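PDB 2HDW: uncharacterized protein PA2218 from Pseudomonas aeruginosa, which is of unknown specific function but has an alpha/beta hydrolase fold and is probably a hydrolase. Local coordinates for residues R69-A74 with L81-Y86; V108-S113 with A129-Y134; A157-I162 with D192-A197; L96-I101 with E171-I176; F73-G78 with N151-S156. All blocks are in the same frame, centred on the assembly; numbering follows the deposited sequence.

Interaction 1 of 5, residues R69-A74 with L81-Y86; sequences RKVTFA and LAADLY
Phe73 lies against Leu81 and Ala83 across a beta hairpin, whose two antiparallel strands form one margin of the central sheet of this alpha/beta hydrolase fold. From CB, chi1 of 51° sets CG between the backbone N and the carbonyl carbon, and the ring then leans toward the neighbouring strand. CE1 packs 3.6 Å from Leu81 CD1 and also meets Leu81 CB; CE2, on the other side of the ring, sits 3.8 Å from Ala83 CB; CZ touches Leu81 CB more loosely. Leu81 O lies over one face of the ring. Beyond the hairpin the ring meets helix 148-164, which covers this side of the sheet: it touches Ala158, while CD1 faces Ala157 O and CD2 faces Phe161 CB. The backbones are tied by paired bonds at Val71 with Ala83 and at Phe73 with Leu81, where Leu81 N gives Phe73 O a nearly straight bond of 2.7 Å. On the other face Lys70 and Asp84 run side by side without a salt bridge, NZ being held by Glu137 and Asp84 OD1 by His68 and Lys58. At the far end Leu85 CD2 lies 3.3 Å above one face of the Arg69 guanidinium, toward its rim.

Interaction 2 of 5, residues V108-S113 with A129-Y134; sequences VKEQSS and AFDPSY
Lys109 grips Asp131 at two points. Its backbone N donates to Asp131 OD1 at 2.8 Å, nearly straight and almost in line with the C-O bond, while NZ forms a salt bridge to OD2 at 2.7 Å, coming from above the carboxylate plane. The two side chains cross at about a right angle, with Lys109 CG near OD1 and CD near OD2. A bend at chi4 (-55°) turns NZ back to the carboxylate. In the next shell NZ bridges to Glu110 OE2, also at 2.7 Å, and water 1 links Glu110 OE1 with Asp131 OD2. Glu137 adds a salt bridge to NZ and a backbone N-H to Asp131 OD2, and Arg276 pairs with Glu110, probably balancing the buried charges. A type I turn from Val108 to Gln111 presents the Lys109 N-H. Gln111 is the N-cap of helix 112-122, and Ser113 in its first turn rests on Ala129 CB. The contact lies within the beta-alpha-beta unit of strand 96-102, helix 112-122 and strand 126-130, with strand 80-88 alongside the last.

Interaction 3 of 5, residues A157-I162 with D192-A197; sequences AAVDFI and DKRVKA
Val159 and Asp160 of helix 148-164 meet Arg194 in the loop that leads from helix 180-191 to strand 197-201, a junction between two helices and a strand of the alpha/beta hydrolase fold. In helix order, Val159 is the first to touch the loop. Its CG1, anti to the backbone N (chi1 172°), lies over one face of the Arg194 guanidinium, 3.7 Å above the plane and toward the rim, the two side chains sliding past each other in opposite directions. Its CG2 reaches Val195 CG2 at 4.1 Å. The next residue, Asp160, forms a salt bridge with the same guanidinium. Arg194 NH1 and NH2 both converge on OD1, at 2.7 and 2.9 Å; NH1 meets it nearly in line with the C-O bond, NH2 on the anti side and well out of the carboxylate plane. The planes of the two groups stand 67° apart, so this is a grip on one oxygen, not a flat two-by-two pairing.

Asp192 holds the arginine from its other edge, side-on, with NE to OD1 and NH2 to OD2. The same OD1 also accepts the backbone N of Arg194, forming an Asx turn, and Ser156 on the helix supports OD2 through its hydroxyl. The guanidinium is therefore fixed in rotation between two carboxylates, and Arg194 NE points at Asp192 OD1 in a bond of 2.9 Å and 175° that uses the syn lone pair.

Interaction 4 of 5, residues L96-I101 with E171-I176; sequences LPAIVI and ERIGVI
Ala98 to Ile101 and Ile173 to Ile176 run as parallel strands inclined at 27°, joined by alternating bonds in which Ala98 N gives to Arg172 O at 2.8 Å, Gly174 N to Ala98 O, Val100 N to Gly174 O and Ile176 N to Val100 O. On one face Ile176 CG1 packs 3.8 Å from Ile99 CG2, their side chains crossing at a slant, while Ile101 lies alongside with CG1 against Ile176 CB. On the other face Val100 CB meets Val175 CG1, and Ile173 CD1 makes a close contact of 3.3 Å with Ala98 CB. These are adjacent inner strands of the alpha/beta hydrolase sheet: helix 148-164 covers the Ala98 and Val100 side, helices 112-122 and 356-366 the side of Ile99, Ile101 and Ile176. At the Pro97 end, Arg172 runs beside the proline, its chain bent at chi3 (64°). Pro97 CD lies 3.6 Å above the Arg172 guanidinium plane, toward the rim, while NE donates to the backbone O of Leu367.

Interaction 5 of 5, residues F73-G78 with N151-S156; sequences FANRYG and NTEDFS
Glu153 reaches out from helix 148-164 to the turn Asn75-Gly78, the type I turn in the loop that joins the two strands of the beta hairpin at the sheet margin. Its CG is anti to the backbone N (chi1 163°), and a bend at chi2 turns CD toward Arg76. There Arg76 meets the carboxylate twice from above its plane: the backbone N donates to OE2 at 2.9 Å, almost straight, and NE forms a salt bridge to OE1, also 2.9 Å. Guanidinium and carboxylate planes are nearly perpendicular, 88° apart, and OE1 is tilted out of the guanidinium plane, so the two groups do not pair flat. Water 3, in the guanidinium plane, bridges NH2 and OE1. Tyr77 crosses the glutamate stem obliquely, CE2 3.7 Å from Glu153 CB, and its hydroxyl bonds to Asp149 one helical turn earlier. Asn75 is turned quite differently against the next acid. Its amide is nearly coplanar with the Asp154 carboxylate, 12° apart; the Ser133 hydroxyl also bonds to OD1, and Asn75 OD1 accepts from Ile79 N. Asp154 OD1 lies in the plane of the Asn75 amide, and ND2 meets it nearly in line with its C-O bond, at 3.0 Å.

How the interactions relate
Interactions 1, 2 and 4 lie on one mixed sheet: the marginal hairpin comes first, strand 126-130 of interaction 2 is next, and strands 96-102 and 173-178 of interaction 4 follow. Interactions 3 and 5 use successive parts of helix 148-164, which packs across this sheet; their centres are about 11 Å apart, and Ser156 bonds to Asp192 and Arg194. Along the chain interaction 1 closes first, interaction 2 is nested inside the loops closed by interactions 4 and 5, and interactions 3 and 4 alternate, centres about 7 Å apart. Phe73, shared by interactions 1 and 5, and Phe130 of the strand and Phe155 of the helix, meeting edge to face, join them into one alpha/beta hydrolase core.

Interaction 1 of 5, residues R69-A74 with L81-Y86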
# COMPACT_ATOMS: atom_id res chain seq x y z
N ARG A 69 -3.32 18.64 5.70
CA ARG A 69 -3.90 18.46 7.02
C ARG A 69 -4.16 16.97 7.25
O ARG A 69 -4.33 16.21 6.28
CB ARG A 69 -5.19 19.28 7.18
CG ARG A 69 -6.42 18.76 6.44
CD ARG A 69 -7.65 19.53 6.90
NE ARG A 69 -8.91 18.82 6.68
CZ ARG A 69 -9.59 18.82 5.54
NH1 ARG A 69 -9.15 19.51 4.50
NH2 ARG A 69 -10.73 18.13 5.44
N LYS A 70 -4.18 16.54 8.51
CA LYS A 70 -4.40 15.13 8.82
C LYS A 70 -5.87 14.86 9.10
O LYS A 70 -6.57 15.70 9.66
CB LYS A 70 -3.55 14.73 10.04
CG LYS A 70 -2.16 15.37 10.04
CD LYS A 70 -1.01 14.36 9.96
CE LYS A 70 -0.85 13.57 11.24
NZ LYS A 70 0.52 12.96 11.35
N VAL A 71 -6.34 13.69 8.70
CA VAL A 71 -7.74 13.33 8.91
C VAL A 71 -7.85 11.90 9.41
O VAL A 71 -6.86 11.16 9.42
CB VAL A 71 -8.57 13.46 7.62
CG1 VAL A 71 -8.51 14.89 7.10
CG2 VAL A 71 -8.04 12.48 6.56
N THR A 72 -9.05 11.53 9.84
CA THR A 72 -9.32 10.19 10.32
C THR A 72 -10.68 9.75 9.78
O THR A 72 -11.52 10.58 9.40
CB THR A 72 -9.34 10.12 11.86
OG1 THR A 72 -10.46 10.87 12.36
CG2 THR A 72 -8.06 10.67 12.44
N PHE A 73 -10.90 8.44 9.75
CA PHE A 73 -12.16 7.88 9.26
C PHE A 73 -12.17 6.39 9.61
O PHE A 73 -11.11 5.77 9.72
CB PHE A 73 -12.28 8.09 7.75
CG PHE A 73 -11.07 7.64 6.98
CD1 PHE A 73 -10.87 6.29 6.70
CD2 PHE A 73 -10.13 8.57 6.55
CE1 PHE A 73 -9.73 5.87 6.00
CE2 PHE A 73 -8.99 8.16 5.85
CZ PHE A 73 -8.79 6.81 5.57
N ALA A 74 -13.36 5.83 9.79
CA ALA A 74 -13.45 4.42 10.16
C ALA A 74 -13.74 3.49 8.99
O ALA A 74 -14.24 3.94 7.95
CB ALA A 74 -14.51 4.24 11.24
N LEU A 81 -8.92 4.88 10.96
CA LEU A 81 -7.62 5.07 10.32
C LEU A 81 -7.17 6.52 10.29
O LEU A 81 -7.99 7.43 10.28
CB LEU A 81 -7.68 4.53 8.88
CG LEU A 81 -8.26 3.13 8.68
CD1 LEU A 81 -8.31 2.81 7.20
CD2 LEU A 81 -7.41 2.10 9.42
N ALA A 82 -5.86 6.72 10.27
CA ALA A 82 -5.28 8.06 10.21
C ALA A 82 -4.74 8.26 8.80
O ALA A 82 -4.27 7.31 8.17
CB ALA A 82 -4.16 8.21 11.24
N ALA A 83 -4.79 9.49 8.30
CA ALA A 83 -4.31 9.76 6.95
C ALA A 83 -3.92 11.21 6.74
O ALA A 83 -4.29 12.09 7.51
CB ALA A 83 -5.37 9.36 5.94
N ASP A 84 -3.15 11.44 5.67
CA ASP A 84 -2.73 12.78 5.29
C ASP A 84 -3.50 13.11 4.03
O ASP A 84 -3.52 12.33 3.08
CB ASP A 84 -1.22 12.83 4.98
CG ASP A 84 -0.36 12.76 6.23
OD1 ASP A 84 -0.49 13.66 7.09
OD2 ASP A 84 0.46 11.82 6.35
N LEU A 85 -4.15 14.27 4.03
CA LEU A 85 -4.93 14.73 2.90
C LEU A 85 -4.22 15.91 2.25
O LEU A 85 -3.84 16.86 2.93
CB LEU A 85 -6.31 15.17 3.38
CG LEU A 85 -7.27 15.81 2.37
CD1 LEU A 85 -7.73 14.77 1.35
CD2 LEU A 85 -8.46 16.37 3.12
N TYR A 86 -4.03 15.84 0.93
CA TYR A 86 -3.36 16.91 0.18
C TYR A 86 -4.29 17.44 -0.90
O TYR A 86 -4.89 16.67 -1.65
CB TYR A 86 -2.09 16.37 -0.49
CG TYR A 86 -1.07 15.78 0.46
CD1 TYR A 86 0.01 16.53 0.93
CD2 TYR A 86 -1.18 14.46 0.88
CE1 TYR A 86 0.96 15.98 1.79
CE2 TYR A 86 -0.25 13.89 1.74
CZ TYR A 86 0.82 14.65 2.19
OH TYR A 86 1.73 14.07 3.05

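Interaction 2 of 5, residues V108-S113 with A129-Y134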
# COMPACT_ATOMS: atom_id res chain seq x y z
N VAL A 108 4.36 3.26 6.31
CA VAL A 108 3.37 4.23 6.78
C VAL A 108 3.25 5.39 5.80
O VAL A 108 4.10 5.56 4.91
CB VAL A 108 3.73 4.78 8.17
CG1 VAL A 108 3.60 3.68 9.21
CG2 VAL A 108 5.15 5.35 8.17
N LYS A 109 2.20 6.18 5.97
CA LYS A 109 1.93 7.32 5.10
C LYS A 109 3.05 8.35 4.99
O LYS A 109 3.09 9.10 4.02
CB LYS A 109 0.64 8.02 5.57
CG LYS A 109 0.73 8.62 6.97
CD LYS A 109 -0.65 9.07 7.45
CE LYS A 109 -0.58 9.82 8.78
NZ LYS A 109 0.11 9.05 9.86
N GLU A 110 3.94 8.41 5.97
CA GLU A 110 5.03 9.39 5.90
C GLU A 110 6.12 8.96 4.92
O GLU A 110 7.03 9.73 4.60
CB GLU A 110 5.64 9.61 7.29
CG GLU A 110 4.70 10.26 8.31
CD GLU A 110 3.65 9.30 8.87
OE1 GLU A 110 3.76 8.08 8.63
OE2 GLU A 110 2.73 9.78 9.57
N GLN A 111 6.02 7.72 4.44
CA GLN A 111 7.00 7.21 3.50
C GLN A 111 6.52 7.36 2.05
O GLN A 111 5.94 8.39 1.70
CB GLN A 111 7.36 5.76 3.87
CG GLN A 111 8.04 5.69 5.25
CD GLN A 111 8.15 4.29 5.82
OE1 GLN A 111 7.17 3.53 5.86
NE2 GLN A 111 9.34 3.93 6.30
N SER A 112 6.74 6.35 1.22
CA SER A 112 6.37 6.41 -0.19
C SER A 112 4.96 6.87 -0.57
O SER A 112 4.81 7.70 -1.48
CB SER A 112 6.66 5.07 -0.86
OG SER A 112 6.60 5.19 -2.28
N SER A 113 3.92 6.34 0.08
CA SER A 113 2.56 6.74 -0.28
C SER A 113 2.38 8.25 -0.12
O SER A 113 1.70 8.89 -0.92
CB SER A 113 1.52 5.98 0.56
OG SER A 113 1.71 6.18 1.96
N ALA A 129 -3.14 9.78 1.69
CA ALA A 129 -2.22 8.69 2.00
C ALA A 129 -2.63 8.27 3.41
O ALA A 129 -2.68 9.09 4.32
CB ALA A 129 -0.76 9.18 1.99
N PHE A 130 -2.95 6.99 3.59
CA PHE A 130 -3.42 6.51 4.88
C PHE A 130 -2.59 5.40 5.51
O PHE A 130 -1.84 4.69 4.84
CB PHE A 130 -4.85 6.00 4.72
CG PHE A 130 -4.97 4.77 3.86
CD1 PHE A 130 -4.75 3.50 4.40
CD2 PHE A 130 -5.25 4.89 2.50
CE1 PHE A 130 -4.81 2.36 3.59
CE2 PHE A 130 -5.31 3.76 1.68
CZ PHE A 130 -5.09 2.49 2.23
N ASP A 131 -2.73 5.26 6.83
CA ASP A 131 -2.06 4.21 7.56
C ASP A 131 -3.05 3.05 7.68
O ASP A 131 -4.17 3.22 8.17
CB ASP A 131 -1.65 4.67 8.96
CG ASP A 131 -0.44 5.58 8.94
OD1 ASP A 131 0.39 5.44 8.01
OD2 ASP A 131 -0.30 6.41 9.87
N PRO A 132 -2.65 1.86 7.22
CA PRO A 132 -3.51 0.67 7.29
C PRO A 132 -3.93 0.36 8.72
O PRO A 132 -3.26 0.78 9.68
CB PRO A 132 -2.64 -0.43 6.69
CG PRO A 132 -1.78 0.32 5.71
CD PRO A 132 -1.41 1.57 6.48
N SER A 133 -5.03 -0.36 8.87
CA SER A 133 -5.53 -0.77 10.19
C SER A 133 -4.41 -1.37 11.04
O SER A 133 -3.55 -2.08 10.52
CB SER A 133 -6.65 -1.81 10.04
OG SER A 133 -7.88 -1.21 9.65
N TYR A 134 -4.43 -1.08 12.34
CA TYR A 134 -3.44 -1.60 13.28
C TYR A 134 -2.02 -1.05 13.14
O TYR A 134 -1.13 -1.47 13.89
CB TYR A 134 -3.35 -3.13 13.19
CG TYR A 134 -4.65 -3.87 13.35
CD1 TYR A 134 -5.22 -4.09 14.61
CD2 TYR A 134 -5.31 -4.39 12.24
CE1 TYR A 134 -6.41 -4.81 14.75
CE2 TYR A 134 -6.49 -5.11 12.36
CZ TYR A 134 -7.04 -5.31 13.62
OH TYR A 134 -8.23 -6.00 13.72
O HOH W 1 2.42 6.73 10.74
O HOH W 2 0.11 3.89 2.95

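Interaction 3 of 5, residues A157-I162 with D192-A197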
# COMPACT_ATOMS: atom_id res chain seq x y z
N ALA A 157 -12.42 2.19 2.69
CA ALA A 157 -12.77 3.05 3.81
C ALA A 157 -12.19 4.43 3.49
O ALA A 157 -12.78 5.46 3.84
CB ALA A 157 -12.18 2.52 5.10
N ALA A 158 -11.03 4.43 2.83
CA ALA A 158 -10.37 5.68 2.45
C ALA A 158 -11.17 6.35 1.34
O ALA A 158 -11.32 7.58 1.32
CB ALA A 158 -8.94 5.40 1.98
N VAL A 159 -11.70 5.55 0.42
CA VAL A 159 -12.51 6.09 -0.67
C VAL A 159 -13.78 6.69 -0.06
O VAL A 159 -14.28 7.71 -0.53
CB VAL A 159 -12.87 5.00 -1.70
CG1 VAL A 159 -13.87 5.54 -2.71
CG2 VAL A 159 -11.61 4.53 -2.42
N ASP A 160 -14.30 6.05 0.99
CA ASP A 160 -15.49 6.54 1.67
C ASP A 160 -15.27 7.99 2.13
O ASP A 160 -16.13 8.85 1.96
CB ASP A 160 -15.81 5.71 2.92
CG ASP A 160 -16.49 4.39 2.61
OD1 ASP A 160 -16.83 4.14 1.44
OD2 ASP A 160 -16.70 3.61 3.56
N PHE A 161 -14.11 8.24 2.73
CA PHE A 161 -13.80 9.57 3.25
C PHE A 161 -13.53 10.61 2.18
O PHE A 161 -14.16 11.67 2.16
CB PHE A 161 -12.61 9.52 4.20
CG PHE A 161 -12.25 10.85 4.78
CD1 PHE A 161 -12.96 11.36 5.86
CD2 PHE A 161 -11.24 11.63 4.22
CE1 PHE A 161 -12.67 12.62 6.38
CE2 PHE A 161 -10.94 12.89 4.72
CZ PHE A 161 -11.66 13.39 5.80
N ILE A 162 -12.59 10.32 1.29
CA ILE A 162 -12.23 11.25 0.24
C ILE A 162 -13.46 11.65 -0.59
O ILE A 162 -13.56 12.78 -1.05
CB ILE A 162 -11.11 10.64 -0.66
CG1 ILE A 162 -10.34 11.75 -1.37
CG2 ILE A 162 -11.71 9.68 -1.69
CD1 ILE A 162 -8.96 11.32 -1.82
N ASP A 192 -15.38 -2.73 -5.48
CA ASP A 192 -15.82 -1.37 -5.19
C ASP A 192 -16.00 -0.64 -6.52
O ASP A 192 -15.05 -0.07 -7.06
CB ASP A 192 -14.78 -0.64 -4.34
CG ASP A 192 -15.29 0.71 -3.83
OD1 ASP A 192 -16.31 1.21 -4.34
OD2 ASP A 192 -14.65 1.26 -2.91
N LYS A 193 -17.22 -0.67 -7.05
CA LYS A 193 -17.53 -0.06 -8.34
C LYS A 193 -17.40 1.46 -8.40
O LYS A 193 -17.48 2.05 -9.48
CB LYS A 193 -18.93 -0.49 -8.78
CG LYS A 193 -19.12 -2.00 -8.79
CD LYS A 193 -18.07 -2.70 -9.65
CE LYS A 193 -18.29 -4.22 -9.66
NZ LYS A 193 -17.23 -4.95 -10.43
N ARG A 194 -17.22 2.10 -7.25
CA ARG A 194 -17.06 3.55 -7.22
C ARG A 194 -15.70 3.98 -7.78
O ARG A 194 -15.58 5.05 -8.36
CB ARG A 194 -17.20 4.07 -5.78
CG ARG A 194 -18.54 3.75 -5.12
CD ARG A 194 -18.51 4.15 -3.66
NE ARG A 194 -17.46 3.43 -2.94
CZ ARG A 194 -17.05 3.72 -1.71
NH1 ARG A 194 -17.62 4.72 -1.04
NH2 ARG A 194 -16.06 3.02 -1.16
N VAL A 195 -14.68 3.14 -7.60
CA VAL A 195 -13.33 3.45 -8.08
C VAL A 195 -13.29 3.30 -9.60
O VAL A 195 -13.51 2.20 -10.14
CB VAL A 195 -12.28 2.53 -7.41
CG1 VAL A 195 -10.88 2.98 -7.79
CG2 VAL A 195 -12.45 2.56 -5.89
N LYS A 196 -13.01 4.40 -10.28
CA LYS A 196 -13.00 4.46 -11.74
C LYS A 196 -11.78 3.93 -12.50
O LYS A 196 -11.91 3.51 -13.65
CB LYS A 196 -13.26 5.90 -12.20
CG LYS A 196 -14.58 6.48 -11.73
CD LYS A 196 -15.76 5.62 -12.16
CE LYS A 196 -17.07 6.40 -12.12
NZ LYS A 196 -17.34 6.96 -10.78
N ALA A 197 -10.62 3.97 -11.87
CA ALA A 197 -9.40 3.50 -12.52
C ALA A 197 -8.40 3.15 -11.43
O ALA A 197 -8.52 3.62 -10.30
CB ALA A 197 -8.83 4.59 -13.43

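Interaction 4 of 5, residues L96-I101 with E171-I176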
# COMPACT_ATOMS: atom_id res chain seq x y z
N LEU A 96 -12.97 18.57 -7.77
CA LEU A 96 -11.81 17.87 -8.29
C LEU A 96 -11.80 16.35 -8.26
O LEU A 96 -12.47 15.74 -7.44
CB LEU A 96 -10.57 18.36 -7.55
CG LEU A 96 -10.29 19.86 -7.57
CD1 LEU A 96 -9.04 20.16 -6.76
CD2 LEU A 96 -10.12 20.32 -9.02
N PRO A 97 -11.03 15.72 -9.17
CA PRO A 97 -10.92 14.27 -9.21
C PRO A 97 -10.07 13.95 -7.98
O PRO A 97 -9.36 14.83 -7.49
CB PRO A 97 -10.18 14.01 -10.52
CG PRO A 97 -9.27 15.20 -10.62
CD PRO A 97 -10.18 16.35 -10.21
N ALA A 98 -10.15 12.72 -7.48
CA ALA A 98 -9.38 12.37 -6.29
C ALA A 98 -8.70 11.01 -6.42
O ALA A 98 -9.15 10.15 -7.19
CB ALA A 98 -10.30 12.38 -5.05
N ILE A 99 -7.62 10.83 -5.67
CA ILE A 99 -6.86 9.58 -5.70
C ILE A 99 -6.50 9.11 -4.29
O ILE A 99 -5.99 9.89 -3.48
CB ILE A 99 -5.52 9.76 -6.46
CG1 ILE A 99 -5.78 10.30 -7.86
CG2 ILE A 99 -4.78 8.44 -6.53
CD1 ILE A 99 -4.50 10.64 -8.63
N VAL A 100 -6.78 7.84 -3.99
CA VAL A 100 -6.42 7.29 -2.69
C VAL A 100 -5.18 6.45 -2.90
O VAL A 100 -5.14 5.60 -3.79
CB VAL A 100 -7.53 6.40 -2.09
CG1 VAL A 100 -6.98 5.68 -0.86
CG2 VAL A 100 -8.72 7.26 -1.70
N ILE A 101 -4.16 6.70 -2.09
CA ILE A 101 -2.90 5.98 -2.22
C ILE A 101 -2.51 5.19 -0.98
O ILE A 101 -2.53 5.71 0.14
CB ILE A 101 -1.78 6.97 -2.56
CG1 ILE A 101 -2.24 7.86 -3.72
CG2 ILE A 101 -0.51 6.23 -2.91
CD1 ILE A 101 -1.34 9.02 -4.01
N GLU A 171 -17.57 11.00 -8.13
CA GLU A 171 -17.63 10.18 -9.34
C GLU A 171 -16.29 10.15 -10.09
O GLU A 171 -16.17 9.48 -11.12
CB GLU A 171 -18.73 10.69 -10.28
CG GLU A 171 -20.16 10.33 -9.86
CD GLU A 171 -20.39 8.83 -9.83
OE1 GLU A 171 -19.82 8.12 -10.69
OE2 GLU A 171 -21.15 8.35 -8.95
N ARG A 172 -15.30 10.87 -9.58
CA ARG A 172 -13.98 10.93 -10.22
C ARG A 172 -12.88 10.46 -9.27
O ARG A 172 -11.94 11.20 -8.99
CB ARG A 172 -13.70 12.37 -10.68
CG ARG A 172 -14.83 13.00 -11.50
CD ARG A 172 -14.52 14.45 -11.88
NE ARG A 172 -13.34 14.55 -12.74
CZ ARG A 172 -12.70 15.68 -13.03
NH1 ARG A 172 -13.11 16.84 -12.53
NH2 ARG A 172 -11.63 15.65 -13.82
N ILE A 173 -13.00 9.23 -8.79
CA ILE A 173 -12.04 8.67 -7.84
C ILE A 173 -11.22 7.52 -8.42
O ILE A 173 -11.76 6.62 -9.06
CB ILE A 173 -12.74 8.14 -6.56
CG1 ILE A 173 -13.62 9.22 -5.94
CG2 ILE A 173 -11.69 7.65 -5.55
CD1 ILE A 173 -12.88 10.45 -5.52
N GLY A 174 -9.92 7.57 -8.17
CA GLY A 174 -9.02 6.52 -8.61
C GLY A 174 -8.17 6.11 -7.43
O GLY A 174 -8.23 6.74 -6.36
N VAL A 175 -7.39 5.04 -7.59
CA VAL A 175 -6.51 4.60 -6.51
C VAL A 175 -5.16 4.16 -7.03
O VAL A 175 -5.03 3.73 -8.18
CB VAL A 175 -7.10 3.42 -5.71
CG1 VAL A 175 -8.35 3.86 -4.96
CG2 VAL A 175 -7.39 2.26 -6.63
N ILE A 176 -4.13 4.30 -6.19
CA ILE A 176 -2.79 3.85 -6.55
C ILE A 176 -2.32 2.89 -5.46
O ILE A 176 -2.34 3.23 -4.27
CB ILE A 176 -1.78 5.02 -6.65
CG1 ILE A 176 -2.15 5.96 -7.79
CG2 ILE A 176 -0.37 4.46 -6.90
CD1 ILE A 176 -1.32 7.24 -7.83

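Interaction 5 of 5, residues F73-G78 with N151-S156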
# COMPACT_ATOMS: atom_id res chain seq x y z
N PHE A 73 -10.90 8.44 9.75
CA PHE A 73 -12.16 7.88 9.26
C PHE A 73 -12.17 6.39 9.61
O PHE A 73 -11.11 5.77 9.72
CB PHE A 73 -12.28 8.09 7.75
CG PHE A 73 -11.07 7.64 6.98
CD1 PHE A 73 -10.87 6.29 6.70
CD2 PHE A 73 -10.13 8.57 6.55
CE1 PHE A 73 -9.73 5.87 6.00
CE2 PHE A 73 -8.99 8.16 5.85
CZ PHE A 73 -8.79 6.81 5.57
N ALA A 74 -13.36 5.83 9.79
CA ALA A 74 -13.45 4.42 10.16
C ALA A 74 -13.74 3.49 8.99
O ALA A 74 -14.24 3.94 7.95
CB ALA A 74 -14.51 4.24 11.24
N ASN A 75 -13.41 2.21 9.14
CA ASN A 75 -13.71 1.25 8.09
C ASN A 75 -14.90 0.42 8.56
O ASN A 75 -15.36 0.58 9.70
CB ASN A 75 -12.51 0.36 7.75
CG ASN A 75 -12.06 -0.53 8.90
OD1 ASN A 75 -12.81 -0.80 9.83
ND2 ASN A 75 -10.82 -1.00 8.81
N ARG A 76 -15.41 -0.46 7.69
CA ARG A 76 -16.57 -1.28 8.03
C ARG A 76 -16.38 -2.23 9.20
O ARG A 76 -17.34 -2.73 9.78
CB ARG A 76 -17.03 -2.09 6.81
CG ARG A 76 -17.58 -1.27 5.66
CD ARG A 76 -18.20 -2.16 4.58
NE ARG A 76 -17.32 -3.25 4.17
CZ ARG A 76 -17.39 -4.49 4.63
NH1 ARG A 76 -18.32 -4.81 5.53
NH2 ARG A 76 -16.53 -5.41 4.21
N TYR A 77 -15.13 -2.48 9.56
CA TYR A 77 -14.86 -3.40 10.65
C TYR A 77 -14.67 -2.69 11.99
O TYR A 77 -14.27 -3.32 12.98
CB TYR A 77 -13.66 -4.28 10.29
CG TYR A 77 -13.93 -5.13 9.06
CD1 TYR A 77 -15.12 -5.87 8.95
CD2 TYR A 77 -13.01 -5.22 8.02
CE1 TYR A 77 -15.37 -6.67 7.83
CE2 TYR A 77 -13.25 -6.03 6.91
CZ TYR A 77 -14.43 -6.75 6.82
OH TYR A 77 -14.65 -7.56 5.73
N GLY A 78 -14.96 -1.39 12.00
CA GLY A 78 -14.87 -0.60 13.22
C GLY A 78 -13.52 -0.00 13.58
O GLY A 78 -13.35 0.51 14.69
N ASN A 151 -7.38 -5.26 5.10
CA ASN A 151 -6.59 -4.28 4.37
C ASN A 151 -7.28 -3.89 3.07
O ASN A 151 -7.21 -2.73 2.65
CB ASN A 151 -5.18 -4.82 4.13
CG ASN A 151 -4.34 -4.82 5.41
OD1 ASN A 151 -4.60 -4.04 6.33
ND2 ASN A 151 -3.31 -5.66 5.46
N THR A 152 -7.94 -4.84 2.42
CA THR A 152 -8.66 -4.50 1.19
C THR A 152 -9.75 -3.50 1.60
O THR A 152 -9.98 -2.51 0.91
CB THR A 152 -9.28 -5.76 0.55
OG1 THR A 152 -8.22 -6.59 0.03
CG2 THR A 152 -10.22 -5.38 -0.58
N GLU A 153 -10.39 -3.76 2.73
CA GLU A 153 -11.43 -2.87 3.24
C GLU A 153 -10.88 -1.46 3.54
O GLU A 153 -11.55 -0.45 3.27
CB GLU A 153 -12.06 -3.47 4.51
CG GLU A 153 -12.86 -2.51 5.38
CD GLU A 153 -13.97 -1.78 4.63
OE1 GLU A 153 -14.56 -2.36 3.69
OE2 GLU A 153 -14.27 -0.62 4.99
N ASP A 154 -9.66 -1.38 4.06
CA ASP A 154 -9.05 -0.09 4.37
C ASP A 154 -9.06 0.84 3.16
O ASP A 154 -9.31 2.04 3.28
CB ASP A 154 -7.59 -0.25 4.83
CG ASP A 154 -7.47 -0.85 6.22
OD1 ASP A 154 -8.39 -0.68 7.05
OD2 ASP A 154 -6.42 -1.48 6.49
N PHE A 155 -8.78 0.29 1.99
CA PHE A 155 -8.76 1.09 0.77
C PHE A 155 -10.12 1.70 0.48
O PHE A 155 -10.22 2.87 0.13
CB PHE A 155 -8.31 0.22 -0.41
CG PHE A 155 -7.04 0.69 -1.06
CD1 PHE A 155 -6.04 -0.22 -1.38
CD2 PHE A 155 -6.86 2.03 -1.37
CE1 PHE A 155 -4.87 0.20 -2.01
CE2 PHE A 155 -5.70 2.47 -2.01
CZ PHE A 155 -4.69 1.55 -2.33
N SER A 156 -11.18 0.91 0.64
CA SER A 156 -12.52 1.42 0.38
C SER A 156 -13.00 2.34 1.50
O SER A 156 -13.88 3.18 1.29
CB SER A 156 -13.49 0.25 0.18
OG SER A 156 -13.26 -0.35 -1.09
O HOH W 3 -14.44 -4.64 2.43